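Long-range contact in peptidyl-prolyl cis-trans isomerase (Hirschia baltica, PDB 5EX2), which probably catalyses the cis-trans isomerisation of peptide bonds that precede proline, as other cyclophilins do: residues 147-152 with 185-190. Numbering follows the deposited sequence.
Sequences SWMPHC and YSSWGR
Ser187 OG donates a hydrogen bond to the backbone carbonyl of Met149, OG to O 2.8 Å, arriving in the carbonyl plane on a lone pair at a C=O...OG angle of 132°. With chi1 at 49°, OG sits over its own backbone, flanked by N and C, and from there reaches across to Met149. A water takes the N-H of Met149 (N to water O 2.8 Å) and donates to Ser187 OG, so one hydroxyl holds the Met149 carbonyl directly and its N-H through the water. Beside this grip, the Met149 chain starts anti to its backbone N (chi1 175°) and bends at chi3, laying CE against the strand backbone, 3.6 Å from Gly189 N. On the other flank the His151 ring turns an edge to the Tyr185 carbonyl, with CE1 3.6 Å from O, while NE2 lies 3.8 Å from Tyr185 CB. An alanine in place of Ser187 would lose the hydroxyl and would probably leave the Met149 carbonyl and the water less firmly held. Further out, Ser157 hydrogen-bonds His151 NE2, the backbone N-H of His151 goes to Asp182 OD1, and a disulfide ties Cys152 to Cys254. Phe127 and Pro128 pack on Met149. The contact thus joins Met149 and the inverse gamma turn centred on His151, just past strand 145-148, to strand 187-191 of the closed eight-stranded cyclophilin barrel and the residues leading into it; there Trp188 and Gly189 form a classic beta bulge opposite Val156.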
loop_
_atom_site.group_PDB
_atom_site.type_symbol
_atom_site.label_atom_id
_atom_site.label_comp_id
_atom_site.label_asym_id
_atom_site.label_seq_id
_atom_site.Cartn_x
_atom_site.Cartn_y
_atom_site.Cartn_z
ATOM N N SER A 147 -9.324 -1.621 -13.141
ATOM C CA SER A 147 -7.938 -1.464 -12.715
ATOM C C SER A 147 -7.749 -2.078 -11.337
ATOM O O SER A 147 -8.716 -2.344 -10.647
ATOM C CB SER A 147 -7.543 0.002 -12.690
ATOM O OG SER A 147 -7.770 0.610 -13.966
ATOM N N TRP A 148 -6.506 -2.316 -10.957
ATOM C CA TRP A 148 -6.228 -2.863 -9.634
ATOM C C TRP A 148 -4.828 -2.464 -9.201
ATOM O O TRP A 148 -4.026 -2.029 -10.017
ATOM C CB TRP A 148 -6.406 -4.391 -9.634
ATOM C CG TRP A 148 -5.641 -5.138 -10.700
ATOM C CD1 TRP A 148 -4.447 -5.794 -10.539
ATOM C CD2 TRP A 148 -6.028 -5.338 -12.075
ATOM N NE1 TRP A 148 -4.078 -6.381 -11.722
ATOM C CE2 TRP A 148 -5.016 -6.101 -12.681
ATOM C CE3 TRP A 148 -7.123 -4.933 -12.848
ATOM C CZ2 TRP A 148 -5.067 -6.474 -14.022
ATOM C CZ3 TRP A 148 -7.165 -5.297 -14.190
ATOM C CH2 TRP A 148 -6.144 -6.060 -14.755
ATOM N N MET A 149 -4.544 -2.579 -7.905
ATOM C CA MET A 149 -3.212 -2.332 -7.414
ATOM C C MET A 149 -2.523 -3.670 -7.260
ATOM O O MET A 149 -2.843 -4.427 -6.331
ATOM C CB MET A 149 -3.241 -1.584 -6.085
ATOM C CG MET A 149 -1.866 -1.412 -5.480
ATOM S SD MET A 149 -1.785 -0.063 -4.284
ATOM C CE MET A 149 -2.855 -0.654 -2.989
ATOM N N PRO A 150 -1.587 -3.973 -8.160
ATOM C CA PRO A 150 -0.957 -5.294 -8.106
ATOM C C PRO A 150 -0.102 -5.474 -6.877
ATOM O O PRO A 150 0.346 -4.496 -6.288
ATOM C CB PRO A 150 -0.101 -5.318 -9.368
ATOM C CG PRO A 150 0.202 -3.903 -9.638
ATOM C CD PRO A 150 -1.053 -3.167 -9.270
ATOM N N HIS A 151 0.111 -6.727 -6.503
ATOM C CA HIS A 151 0.786 -7.041 -5.268
ATOM C C HIS A 151 2.308 -7.018 -5.451
ATOM O O HIS A 151 2.997 -8.027 -5.338
ATOM C CB HIS A 151 0.260 -8.377 -4.752
ATOM C CG HIS A 151 -1.143 -8.284 -4.226
ATOM N ND1 HIS A 151 -2.247 -8.180 -5.038
ATOM C CD2 HIS A 151 -1.606 -8.254 -2.956
ATOM C CE1 HIS A 151 -3.334 -8.093 -4.283
ATOM N NE2 HIS A 151 -2.970 -8.133 -3.017
ATOM N N CYS A 152 2.830 -5.834 -5.744
ATOM C CA CYS A 152 4.257 -5.584 -5.746
ATOM C C CYS A 152 4.760 -5.621 -4.313
ATOM O O CYS A 152 3.989 -5.405 -3.394
ATOM C CB CYS A 152 4.598 -4.200 -6.338
ATOM S SG CYS A 152 4.039 -3.863 -7.971
ATOM N N TYR A 185 -7.299 -10.476 -4.164
ATOM C CA TYR A 185 -7.180 -9.995 -2.788
ATOM C C TYR A 185 -7.306 -8.485 -2.804
ATOM O O TYR A 185 -6.936 -7.827 -3.780
ATOM C CB TYR A 185 -5.844 -10.402 -2.149
ATOM C CG TYR A 185 -5.767 -11.880 -1.935
ATOM C CD1 TYR A 185 -5.505 -12.729 -2.989
ATOM C CD2 TYR A 185 -6.011 -12.440 -0.685
ATOM C CE1 TYR A 185 -5.474 -14.097 -2.823
ATOM C CE2 TYR A 185 -5.981 -13.819 -0.499
ATOM C CZ TYR A 185 -5.712 -14.636 -1.578
ATOM O OH TYR A 185 -5.684 -16.007 -1.399
ATOM N N SER A 186 -7.822 -7.933 -1.717
ATOM C CA SER A 186 -8.086 -6.507 -1.636
ATOM C C SER A 186 -6.863 -5.731 -1.175
ATOM O O SER A 186 -6.646 -5.549 0.009
ATOM C CB SER A 186 -9.257 -6.245 -0.687
ATOM O OG SER A 186 -10.403 -6.989 -1.045
ATOM N N SER A 187 -6.053 -5.270 -2.112
ATOM C CA SER A 187 -4.942 -4.397 -1.762
ATOM C C SER A 187 -5.478 -3.008 -1.429
ATOM O O SER A 187 -6.407 -2.521 -2.060
ATOM C CB SER A 187 -3.918 -4.350 -2.896
ATOM O OG SER A 187 -4.562 -4.097 -4.124
ATOM N N TRP A 188 -4.906 -2.393 -0.406
ATOM C CA TRP A 188 -5.482 -1.161 0.133
ATOM C C TRP A 188 -4.482 -0.132 0.588
ATOM O O TRP A 188 -4.878 0.966 0.951
ATOM C CB TRP A 188 -6.403 -1.473 1.306
ATOM C CG TRP A 188 -5.834 -2.319 2.437
ATOM C CD1 TRP A 188 -6.028 -3.665 2.632
ATOM C CD2 TRP A 188 -5.041 -1.874 3.554
ATOM N NE1 TRP A 188 -5.394 -4.074 3.773
ATOM C CE2 TRP A 188 -4.777 -3.001 4.357
ATOM C CE3 TRP A 188 -4.514 -0.641 3.946
ATOM C CZ2 TRP A 188 -4.034 -2.926 5.538
ATOM C CZ3 TRP A 188 -3.757 -0.579 5.122
ATOM C CH2 TRP A 188 -3.529 -1.712 5.890
ATOM N N GLY A 189 -3.201 -0.459 0.562
ATOM C CA GLY A 189 -2.200 0.494 0.986
ATOM C C GLY A 189 -0.820 0.126 0.506
ATOM O O GLY A 189 -0.634 -0.861 -0.193
ATOM N N ARG A 190 0.140 0.958 0.877
ATOM C CA ARG A 190 1.509 0.782 0.473
ATOM C C ARG A 190 2.453 1.249 1.566
ATOM O O ARG A 190 2.205 2.276 2.167
ATOM C CB ARG A 190 1.756 1.559 -0.820
ATOM C CG ARG A 190 3.098 1.346 -1.372
ATOM C CD ARG A 190 3.257 2.099 -2.655
ATOM N NE ARG A 190 3.420 3.539 -2.501
ATOM C CZ ARG A 190 4.572 4.129 -2.220
ATOM N NH1 ARG A 190 5.657 3.400 -1.989
ATOM N NH2 ARG A 190 4.644 5.449 -2.178
HETATM O O HOH W 1 -6.666 -3.725 -6.446
#